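Local coordinates for hydrolase (Bacteroides thetaiotaomicron, PDB 2OBB), which is of unknown function but binds a magnesium ion and is probably a hydrolase of the haloacid dehalogenase (HAD) type, at residues D11-E16 with G101-W106; L43-V48 with E56-C61; I109-K114 with A120-Q125; E52-A57 with Y69-D74. All coordinates share one frame; numbering follows the deposited sequence. Where two conformers were deposited one is given.

Interaction 1. Residues D11-E16 with G101-W106. With MG (magnesium ion), chain B.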
# COMPACT_ATOMS: atom_id res chain seq x y z
N ASP A 11 -2.85 -12.27 0.99
CA ASP A 11 -3.99 -12.58 1.85
C ASP A 11 -5.01 -11.44 1.97
O ASP A 11 -4.67 -10.30 2.35
CB ASP A 11 -3.55 -13.00 3.25
CG ASP A 11 -2.52 -14.11 3.22
OD1 ASP A 11 -2.89 -15.29 3.09
OD2 ASP A 11 -1.32 -13.78 3.35
N GLY A 12 -6.27 -11.76 1.66
CA GLY A 12 -7.34 -10.77 1.66
C GLY A 12 -7.45 -10.04 0.33
O GLY A 12 -8.38 -9.26 0.13
N THR A 13 -6.49 -10.27 -0.56
CA THR A 13 -6.41 -9.58 -1.83
C THR A 13 -6.60 -10.52 -3.02
O THR A 13 -7.43 -10.27 -3.87
CB THR A 13 -5.06 -8.84 -1.98
OG1 THR A 13 -4.89 -7.95 -0.88
CG2 THR A 13 -5.00 -8.02 -3.29
N ILE A 14 -5.77 -11.57 -3.09
CA ILE A 14 -5.86 -12.60 -4.13
C ILE A 14 -6.71 -13.78 -3.60
O ILE A 14 -7.46 -14.41 -4.37
CB ILE A 14 -4.44 -13.09 -4.56
CG1 ILE A 14 -3.66 -11.97 -5.29
CG2 ILE A 14 -4.52 -14.32 -5.48
CD1 ILE A 14 -2.24 -12.35 -5.67
N VAL A 15 -6.57 -14.08 -2.29
CA VAL A 15 -7.38 -15.11 -1.63
C VAL A 15 -8.07 -14.54 -0.41
O VAL A 15 -7.60 -13.55 0.13
CB VAL A 15 -6.54 -16.34 -1.21
CG1 VAL A 15 -6.05 -17.08 -2.43
CG2 VAL A 15 -5.35 -15.93 -0.30
N GLU A 16 -9.16 -15.16 0.04
CA GLU A 16 -9.72 -14.85 1.35
C GLU A 16 -8.62 -15.01 2.39
O GLU A 16 -7.74 -15.86 2.25
CB GLU A 16 -10.84 -15.80 1.75
CG GLU A 16 -11.76 -16.15 0.66
CD GLU A 16 -13.04 -15.40 0.76
OE1 GLU A 16 -13.01 -14.14 0.69
OE2 GLU A 16 -14.08 -16.10 0.92
N GLY A 101 -9.79 2.83 2.69
CA GLY A 101 -10.95 2.81 1.81
C GLY A 101 -11.27 1.43 1.25
O GLY A 101 -12.35 1.23 0.70
N GLY A 102 -10.36 0.47 1.45
CA GLY A 102 -10.55 -0.91 1.02
C GLY A 102 -10.38 -1.12 -0.48
O GLY A 102 -10.42 -0.15 -1.26
N ILE A 103 -10.17 -2.36 -0.90
CA ILE A 103 -10.12 -2.62 -2.36
C ILE A 103 -11.45 -3.12 -2.92
O ILE A 103 -12.17 -3.87 -2.24
CB ILE A 103 -8.92 -3.46 -2.85
CG1 ILE A 103 -8.92 -4.88 -2.26
CG2 ILE A 103 -7.48 -2.60 -2.71
CD1 ILE A 103 -8.05 -5.82 -3.16
N PRO A 104 -11.79 -2.64 -4.13
CA PRO A 104 -13.08 -3.00 -4.72
C PRO A 104 -12.86 -4.33 -5.42
O PRO A 104 -11.76 -4.86 -5.40
CB PRO A 104 -13.34 -1.85 -5.70
CG PRO A 104 -11.94 -1.42 -6.13
CD PRO A 104 -10.97 -1.81 -5.04
N ASP A 105 -13.87 -4.90 -6.03
CA ASP A 105 -13.61 -6.15 -6.69
C ASP A 105 -12.74 -5.96 -7.94
O ASP A 105 -12.59 -4.82 -8.48
CB ASP A 105 -14.90 -6.90 -6.98
CG ASP A 105 -15.85 -6.09 -7.80
OD1 ASP A 105 -15.40 -5.56 -8.84
OD2 ASP A 105 -17.05 -6.01 -7.42
N TRP A 106 -12.20 -7.07 -8.39
CA TRP A 106 -11.22 -7.11 -9.45
C TRP A 106 -11.70 -6.51 -10.77
O TRP A 106 -10.90 -5.90 -11.48
CB TRP A 106 -10.71 -8.52 -9.60
CG TRP A 106 -9.77 -8.85 -8.48
CD1 TRP A 106 -10.05 -9.55 -7.33
CD2 TRP A 106 -8.38 -8.50 -8.41
NE1 TRP A 106 -8.90 -9.65 -6.54
CE2 TRP A 106 -7.87 -9.02 -7.19
CE3 TRP A 106 -7.52 -7.80 -9.26
CZ2 TRP A 106 -6.53 -8.84 -6.80
CZ3 TRP A 106 -6.16 -7.63 -8.86
CH2 TRP A 106 -5.69 -8.16 -7.65
MG MG B . -3.98 -8.61 2.87
O HOH W 1 -2.91 -6.80 3.16
O HOH W 2 -2.33 -9.34 3.78
O HOH W 3 -5.11 -8.58 4.66
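T13 meets both I103 and W106, and its side chain divides the work at CB. Of the two branches, CG2 turns to the 101-106 loop: anti to the backbone N (OG1 at chi1 -56°), it reaches I103 CD1 at 3.8 Å and W106 CZ2 at 3.9 Å, crossing each side chain at about a right angle. The other branch, OG1, faces the metal site, hydrogen-bonded to the ligand oxygen D9 OD2 and to the backbone N of D97, another ligand residue. Its carbonyl is used too: W106 NE1 donates to T13 O over 3.1 Å, the oxygen lying in the indole plane but the N-H bent away from it (140°). Just upstream, D11 O binds magnesium at 1.9 Å, and D9, D97 and three waters complete six ligands. The D11 carboxylate is turned elsewhere, to a salt bridge with R49. This agrees with the DxDxT loop of HAD enzymes, where the second aspartate offers its backbone oxygen. The loops follow strands 5-8 and 93-95, neighbours in the sheet; T13, I103 and W106 all pack on I95 of the latter, and the W106 indole also lies against A29, T32 and L33 of helix 29-38.

Interaction 2. Residues L43-V48 with E56-C61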
# COMPACT_ATOMS: atom_id res chain seq x y z
N LEU A 43 3.90 -7.71 -12.34
CA LEU A 43 3.32 -8.01 -11.05
C LEU A 43 4.40 -8.43 -10.08
O LEU A 43 5.18 -9.33 -10.36
CB LEU A 43 2.27 -9.13 -11.16
CG LEU A 43 1.20 -8.91 -12.25
CD1 LEU A 43 0.16 -10.04 -12.17
CD2 LEU A 43 0.53 -7.55 -12.18
N ILE A 44 4.43 -7.78 -8.93
CA ILE A 44 5.33 -8.19 -7.87
C ILE A 44 4.49 -8.60 -6.68
O ILE A 44 3.66 -7.83 -6.23
CB ILE A 44 6.30 -7.05 -7.46
CG1 ILE A 44 7.19 -6.66 -8.65
CG2 ILE A 44 7.16 -7.46 -6.27
CD1 ILE A 44 8.24 -5.62 -8.27
N LEU A 45 4.69 -9.81 -6.18
CA LEU A 45 4.03 -10.23 -4.97
C LEU A 45 4.60 -9.46 -3.78
O LEU A 45 5.82 -9.34 -3.63
CB LEU A 45 4.16 -11.73 -4.78
CG LEU A 45 3.29 -12.33 -3.66
CD1 LEU A 45 1.78 -12.10 -3.92
CD2 LEU A 45 3.63 -13.83 -3.58
N TRP A 46 3.70 -8.91 -2.97
CA TRP A 46 4.08 -8.02 -1.86
C TRP A 46 3.31 -8.46 -0.64
O TRP A 46 2.16 -8.06 -0.46
CB TRP A 46 3.73 -6.58 -2.24
CG TRP A 46 4.27 -5.44 -1.41
CD1 TRP A 46 3.61 -4.29 -1.14
CD2 TRP A 46 5.58 -5.30 -0.80
NE1 TRP A 46 4.40 -3.45 -0.39
CE2 TRP A 46 5.61 -4.04 -0.17
CE3 TRP A 46 6.72 -6.12 -0.71
CZ2 TRP A 46 6.74 -3.54 0.51
CZ3 TRP A 46 7.83 -5.65 -0.02
CH2 TRP A 46 7.84 -4.36 0.58
N SER A 47 3.95 -9.30 0.18
CA SER A 47 3.31 -9.98 1.30
C SER A 47 4.21 -9.99 2.52
O SER A 47 5.44 -10.04 2.41
CB SER A 47 3.02 -11.41 0.89
OG SER A 47 2.32 -12.10 1.90
N VAL A 48 3.61 -9.95 3.71
CA VAL A 48 4.37 -10.14 4.92
C VAL A 48 4.88 -11.59 5.00
O VAL A 48 5.78 -11.88 5.77
CB VAL A 48 3.59 -9.73 6.23
CG1 VAL A 48 3.34 -8.22 6.25
CG2 VAL A 48 2.28 -10.53 6.38
N GLU A 56 4.61 -21.23 -0.29
CA GLU A 56 3.24 -21.72 -0.42
C GLU A 56 2.34 -20.75 -1.23
O GLU A 56 1.57 -21.19 -2.09
CB GLU A 56 2.67 -22.10 0.94
CG GLU A 56 3.21 -23.47 1.42
CD GLU A 56 2.92 -23.79 2.89
OE1 GLU A 56 2.07 -23.09 3.49
OE2 GLU A 56 3.55 -24.74 3.44
N ALA A 57 2.48 -19.44 -0.99
CA ALA A 57 1.72 -18.46 -1.79
C ALA A 57 2.14 -18.49 -3.24
O ALA A 57 1.29 -18.44 -4.14
CB ALA A 57 1.83 -17.03 -1.22
N ILE A 58 3.44 -18.60 -3.49
CA ILE A 58 3.95 -18.61 -4.86
C ILE A 58 3.52 -19.86 -5.64
O ILE A 58 3.12 -19.77 -6.82
CB ILE A 58 5.48 -18.46 -4.87
CG1 ILE A 58 5.86 -17.02 -4.57
CG2 ILE A 58 6.07 -18.88 -6.22
CD1 ILE A 58 7.27 -16.88 -3.98
N GLU A 59 3.62 -21.02 -5.01
CA GLU A 59 3.22 -22.25 -5.69
C GLU A 59 1.71 -22.28 -5.96
O GLU A 59 1.28 -22.73 -7.02
CB GLU A 59 3.69 -23.52 -4.97
CG GLU A 59 4.86 -24.21 -5.67
CD GLU A 59 4.47 -24.94 -6.96
OE1 GLU A 59 3.27 -25.20 -7.19
OE2 GLU A 59 5.38 -25.28 -7.75
N TRP A 60 0.93 -21.79 -5.01
CA TRP A 60 -0.51 -21.71 -5.20
C TRP A 60 -0.81 -20.84 -6.44
O TRP A 60 -1.69 -21.17 -7.25
CB TRP A 60 -1.16 -21.13 -3.93
CG TRP A 60 -2.65 -21.05 -3.98
CD1 TRP A 60 -3.54 -21.96 -3.48
CD2 TRP A 60 -3.42 -20.02 -4.62
NE1 TRP A 60 -4.84 -21.55 -3.76
CE2 TRP A 60 -4.79 -20.36 -4.46
CE3 TRP A 60 -3.10 -18.87 -5.33
CZ2 TRP A 60 -5.84 -19.57 -4.96
CZ3 TRP A 60 -4.14 -18.05 -5.83
CH2 TRP A 60 -5.49 -18.43 -5.65
N CYS A 61 -0.07 -19.75 -6.60
CA CYS A 61 -0.24 -18.91 -7.79
C CYS A 61 0.26 -19.58 -9.05
O CYS A 61 -0.43 -19.56 -10.08
CB CYS A 61 0.41 -17.55 -7.62
SG CYS A 61 -0.38 -16.56 -6.35
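L45 sends one methyl, CD2, across to helix 51-62, where it meets I58 CG1 at 4.0 Å and, a little farther off, A57 CB at 4.4 Å. The contact is thus one branch of a leucine set against two successive residues of a helix, with no polar atom bridging the gap. The leucine CG stands anti to the backbone N (chi1 -170°), which carries the fork out from the strand toward the helix. I58 answers with its longer branch, running obliquely past the leucine, while A57 offers only its CB to the same methyl. Of the CA atoms of the two segments, those of L45 and I58 are nearest, 8.4 Å apart. This is the strand-to-helix half of a beta-alpha-beta crossover: strand 42-45, helix 51-62, then strand 70-71 beside and parallel to the first, in a Rossmann-like sheet as in HAD proteins. Backbone bonds hold the two sides in place. On the helix, C61 N donates to A57 O over 3.1 Å; on the strand, I44 bonds to I6 and V8 of strand 5-8. Past the strand, S47 OG takes a bond from R49 N in the loop leading to the helix. Farther out, W60 leaves the helix toward V15 and V30 and meets R64 in a cation-pi contact, and W46, on the far side of the strand from the helix, packs on W46 of the second subunit.

Interaction 3. Residues I109-K114 with A120-Q125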
# COMPACT_ATOMS: atom_id res chain seq x y z
N ILE A 109 -10.92 -2.87 -10.10
CA ILE A 109 -9.48 -2.71 -10.09
C ILE A 109 -9.01 -2.61 -11.54
O ILE A 109 -8.29 -1.67 -11.90
CB ILE A 109 -8.74 -3.88 -9.33
CG1 ILE A 109 -8.93 -3.76 -7.81
CG2 ILE A 109 -7.24 -3.91 -9.68
CD1 ILE A 109 -8.38 -5.02 -6.99
N TYR A 110 -9.45 -3.55 -12.37
CA TYR A 110 -9.08 -3.58 -13.78
C TYR A 110 -9.50 -2.32 -14.55
O TYR A 110 -8.68 -1.68 -15.23
CB TYR A 110 -9.64 -4.83 -14.43
CG TYR A 110 -9.28 -4.93 -15.89
CD1 TYR A 110 -7.98 -5.25 -16.29
CD2 TYR A 110 -10.24 -4.67 -16.87
CE1 TYR A 110 -7.64 -5.31 -17.65
CE2 TYR A 110 -9.93 -4.74 -18.22
CZ TYR A 110 -8.63 -5.06 -18.61
OH TYR A 110 -8.35 -5.13 -19.96
N GLU A 111 -10.78 -1.95 -14.46
CA GLU A 111 -11.23 -0.69 -15.08
C GLU A 111 -10.38 0.51 -14.64
O GLU A 111 -10.03 1.36 -15.45
CB GLU A 111 -12.71 -0.44 -14.81
CG GLU A 111 -13.20 0.91 -15.25
CD GLU A 111 -14.72 1.09 -15.06
OE1 GLU A 111 -15.35 0.22 -14.39
OE2 GLU A 111 -15.28 2.09 -15.57
N MSE A 112 -10.04 0.59 -13.36
CA MSE A 112 -9.28 1.74 -12.85
C MSE A 112 -7.88 1.84 -13.48
O MSE A 112 -7.46 2.92 -13.93
CB MSE A 112 -9.18 1.69 -11.32
CG MSE A 112 -10.51 1.79 -10.61
SE MSE A 112 -10.29 1.84 -8.64
CE MSE A 112 -9.28 0.27 -8.28
N ILE A 113 -7.16 0.72 -13.49
CA ILE A 113 -5.85 0.64 -14.12
C ILE A 113 -5.92 0.92 -15.64
O ILE A 113 -5.15 1.73 -16.18
CB ILE A 113 -5.23 -0.76 -13.89
CG1 ILE A 113 -5.09 -1.01 -12.40
CG2 ILE A 113 -3.90 -0.89 -14.59
CD1 ILE A 113 -4.55 -2.34 -12.06
N LYS A 114 -6.87 0.25 -16.30
CA LYS A 114 -7.02 0.30 -17.74
C LYS A 114 -7.45 1.67 -18.23
O LYS A 114 -6.91 2.19 -19.20
CB LYS A 114 -8.03 -0.76 -18.20
CG LYS A 114 -8.11 -0.94 -19.70
CD LYS A 114 -7.02 -1.87 -20.22
CE LYS A 114 -6.99 -1.86 -21.75
NZ LYS A 114 -8.04 -2.76 -22.30
N ALA A 120 -13.07 8.13 -7.44
CA ALA A 120 -13.90 9.32 -7.70
C ALA A 120 -14.56 9.20 -9.08
O ALA A 120 -15.78 9.27 -9.19
CB ALA A 120 -13.08 10.58 -7.59
N ASP A 121 -13.73 8.99 -10.10
CA ASP A 121 -14.20 8.71 -11.47
C ASP A 121 -15.23 7.59 -11.52
O ASP A 121 -16.32 7.80 -12.01
CB ASP A 121 -13.03 8.35 -12.37
CG ASP A 121 -12.02 9.45 -12.47
OD1 ASP A 121 -12.40 10.63 -12.31
OD2 ASP A 121 -10.84 9.13 -12.72
N ILE A 122 -14.86 6.41 -11.01
CA ILE A 122 -15.73 5.24 -11.00
C ILE A 122 -17.11 5.60 -10.51
O ILE A 122 -18.11 5.35 -11.19
CB ILE A 122 -15.15 4.11 -10.10
CG1 ILE A 122 -13.82 3.58 -10.64
CG2 ILE A 122 -16.18 2.96 -9.92
CD1 ILE A 122 -13.92 2.85 -11.97
N TYR A 123 -17.19 6.24 -9.35
CA TYR A 123 -18.48 6.55 -8.75
C TYR A 123 -19.21 7.75 -9.36
O TYR A 123 -20.45 7.73 -9.45
CB TYR A 123 -18.38 6.61 -7.23
CG TYR A 123 -18.06 5.24 -6.63
CD1 TYR A 123 -19.06 4.28 -6.45
CD2 TYR A 123 -16.76 4.90 -6.28
CE1 TYR A 123 -18.77 3.01 -5.91
CE2 TYR A 123 -16.45 3.64 -5.75
CZ TYR A 123 -17.46 2.70 -5.56
OH TYR A 123 -17.15 1.46 -5.04
N SER A 124 -18.49 8.77 -9.82
CA SER A 124 -19.16 9.95 -10.40
C SER A 124 -19.87 9.67 -11.75
O SER A 124 -19.28 9.16 -12.71
CB SER A 124 -18.28 11.23 -10.41
OG SER A 124 -17.21 11.19 -11.35
N GLN A 125 -21.16 10.02 -11.79
CA GLN A 125 -22.06 9.71 -12.91
C GLN A 125 -22.75 10.96 -13.50
O GLN A 125 -23.91 10.91 -13.93
CB GLN A 125 -23.12 8.69 -12.45
CG GLN A 125 -24.09 9.22 -11.38
CD GLN A 125 -24.42 8.19 -10.33
OE1 GLN A 125 -23.61 7.29 -10.03
NE2 GLN A 125 -25.61 8.30 -9.74
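Of residues 109-114 and 120-125, M112 and I122 have the nearest CA atoms, 7.6 Å apart. Residues 109-114 lie wholly within helix 106-115, with regular bonds such as I113 N to I109 O at 3.1 Å. Residues 120-123 form the end of the short helix 119-123. S124 still donates its N to A120 O at 2.8 Å, but its own backbone angles have left the helical range, and the model ends one residue later at Q125. Across the gap the meeting is made by I122, whose CB faces the longer helix. Its CG1 lies 3.8 Å from CG of M112, a selenomethionine in this crystal, the two side chains crossing near a right angle. Beyond it, CD1 presses squarely over the flat face of the E111 carboxylate, 3.6 Å from CD, with both oxygens and CG only slightly farther. The fully extended glutamate (chi1 172°, chi2 176°) reaches past the methyl from the opposite direction. These are two consecutive helices joined by a short turn. Helix 106-115 packs on the HAD-like core, I109 touching I95 of strand 93-95 and Y110 lying on helix 29-38, and helix 119-123 adds on to it through I122. The charged end of E111 is held by K117 in the connecting turn, through a salt bridge at OE2. The other branch of I122, CG2, sits 4.1 Å above the Y123 ring, toward its rim. That ring meets Y123 of the second subunit nearly parallel, while M112 packs on V100 of the same neighbouring subunit.

Interaction 4. Residues E52-A57 with Y69-D74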
# COMPACT_ATOMS: atom_id res chain seq x y z
N GLU A 52 8.85 -20.49 3.86
CA GLU A 52 7.94 -21.49 3.29
C GLU A 52 6.47 -21.03 3.16
O GLU A 52 5.73 -21.57 2.33
CB GLU A 52 8.05 -22.84 4.01
CG GLU A 52 9.23 -23.73 3.52
CD GLU A 52 8.94 -24.50 2.22
OE1 GLU A 52 8.62 -25.70 2.29
OE2 GLU A 52 9.04 -23.91 1.12
N LEU A 53 6.05 -20.04 3.95
CA LEU A 53 4.72 -19.45 3.78
C LEU A 53 4.61 -18.59 2.52
O LEU A 53 3.56 -18.55 1.87
CB LEU A 53 4.30 -18.66 5.02
CG LEU A 53 3.94 -19.51 6.23
CD1 LEU A 53 3.62 -18.61 7.43
CD2 LEU A 53 2.78 -20.46 5.92
N LEU A 54 5.70 -17.91 2.18
CA LEU A 54 5.81 -17.25 0.89
C LEU A 54 5.79 -18.29 -0.23
O LEU A 54 5.02 -18.16 -1.19
CB LEU A 54 7.09 -16.41 0.79
CG LEU A 54 7.20 -15.44 -0.42
CD1 LEU A 54 6.02 -14.42 -0.49
CD2 LEU A 54 8.57 -14.73 -0.43
N ASP A 55 6.64 -19.30 -0.11
CA ASP A 55 6.72 -20.36 -1.11
C ASP A 55 5.34 -20.94 -1.36
O ASP A 55 4.94 -21.11 -2.50
CB ASP A 55 7.70 -21.45 -0.66
CG ASP A 55 9.17 -20.98 -0.66
OD1 ASP A 55 9.48 -20.02 -1.43
OD2 ASP A 55 10.00 -21.56 0.10
N GLU A 56 4.61 -21.23 -0.29
CA GLU A 56 3.24 -21.72 -0.42
C GLU A 56 2.34 -20.75 -1.23
O GLU A 56 1.57 -21.19 -2.09
CB GLU A 56 2.67 -22.10 0.94
CG GLU A 56 3.21 -23.47 1.42
CD GLU A 56 2.92 -23.79 2.89
OE1 GLU A 56 2.07 -23.09 3.49
OE2 GLU A 56 3.55 -24.74 3.44
N ALA A 57 2.48 -19.44 -0.99
CA ALA A 57 1.72 -18.46 -1.79
C ALA A 57 2.14 -18.49 -3.24
O ALA A 57 1.29 -18.44 -4.14
CB ALA A 57 1.83 -17.03 -1.22
N TYR A 69 6.78 -11.21 -11.64
CA TYR A 69 8.06 -10.61 -12.02
C TYR A 69 9.05 -10.81 -10.89
O TYR A 69 10.23 -11.07 -11.15
CB TYR A 69 7.96 -9.11 -12.30
CG TYR A 69 9.29 -8.46 -12.66
CD1 TYR A 69 9.94 -8.72 -13.88
CD2 TYR A 69 9.90 -7.58 -11.78
CE1 TYR A 69 11.17 -8.11 -14.20
CE2 TYR A 69 11.12 -6.96 -12.09
CZ TYR A 69 11.74 -7.23 -13.30
OH TYR A 69 12.94 -6.60 -13.56
N ALA A 70 8.56 -10.65 -9.66
CA ALA A 70 9.34 -10.92 -8.43
C ALA A 70 8.44 -11.04 -7.22
O ALA A 70 7.26 -10.71 -7.29
CB ALA A 70 10.44 -9.85 -8.18
N ALA A 71 9.02 -11.51 -6.11
CA ALA A 71 8.35 -11.67 -4.81
C ALA A 71 9.12 -10.92 -3.73
O ALA A 71 10.24 -11.32 -3.36
CB ALA A 71 8.25 -13.13 -4.43
N ASN A 72 8.50 -9.85 -3.23
CA ASN A 72 9.02 -9.04 -2.14
C ASN A 72 10.41 -8.50 -2.47
O ASN A 72 11.23 -8.25 -1.57
CB ASN A 72 9.02 -9.82 -0.81
CG ASN A 72 7.61 -10.23 -0.38
OD1 ASN A 72 6.61 -9.68 -0.85
ND2 ASN A 72 7.53 -11.22 0.51
N LYS A 73 10.67 -8.37 -3.76
CA LYS A 73 11.86 -7.66 -4.21
C LYS A 73 11.43 -6.75 -5.34
O LYS A 73 10.34 -6.93 -5.92
CB LYS A 73 12.91 -8.63 -4.73
CG LYS A 73 13.27 -9.82 -3.86
CD LYS A 73 14.39 -10.60 -4.55
CE LYS A 73 14.64 -11.94 -3.90
NZ LYS A 73 14.57 -11.77 -2.42
N ASP A 74 12.29 -5.78 -5.64
CA ASP A 74 12.05 -4.86 -6.75
C ASP A 74 12.39 -5.50 -8.08
O ASP A 74 11.91 -5.07 -9.14
CB ASP A 74 12.82 -3.55 -6.56
CG ASP A 74 12.04 -2.56 -5.72
OD1 ASP A 74 10.80 -2.52 -5.88
OD2 ASP A 74 12.64 -1.84 -4.90
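The N72 amide and the L54 methyls come at each other from opposite directions, and the amide's nitrogen end does the touching. CD1 of L54 is 3.7 Å from N72 ND2 and CD2 is 3.8 Å from it, so the leucine fork straddles the nitrogen; both methyls lie well off the amide plane, on the same side, rather than level with its edge. The other end of the amide turns away from the helix, OD1 taking a hydrogen bond from S47 N, and the side chain also packs on W46. Away from the helix, the Y69 ring has D74 O at its edge, in plane. Next to the amide, A71 CB adds an apolar touch to L54 CD2 at 4.3 Å. L54 holds its CG anti to the backbone N (chi1 -169°), and this directs its branches at A71 and N72. Strand 70-71 is the last of the beta-alpha-beta unit begun by strand 42-45, and L54, in the first turn of helix 51-62, packs on the end of this short, weakly bonded strand. N72 follows directly, in a left-handed backbone conformation (phi 57°) that swings the chain off the strand. The chemistry is lopsided: the oxygen is bound, which fixes how the amide is rotated and leaves its NH2 turned to carbon. L54 therefore supplies packing and shape, while S47 N holds the amide oxygen and the N72 backbone is bonded to L45.

Interactions 1 and 2 are buried; 3 and 4 are only partly so, and 3 lies farthest from the centre of the chain. Interactions 2 and 4 use successive turns of helix 51-62, sharing E56 and A57, and reach neighbouring strands, 42-45 and 70-71. Interaction 1, which joins two loops, one carrying the metal ligand D11, alone has a cross-segment hydrogen bond; interaction 2 is purely aliphatic, 4 sets methyls against an amide, and 3 sets an isoleucine against both a selenomethionine and a carboxylate. Interaction 1 touches 2 where V15 and I14 pack on W60, and touches 3 through P104 on I109 and M112, and I103 on I109. Interactions 2 and 3 sit on opposite sides of the chain's centre.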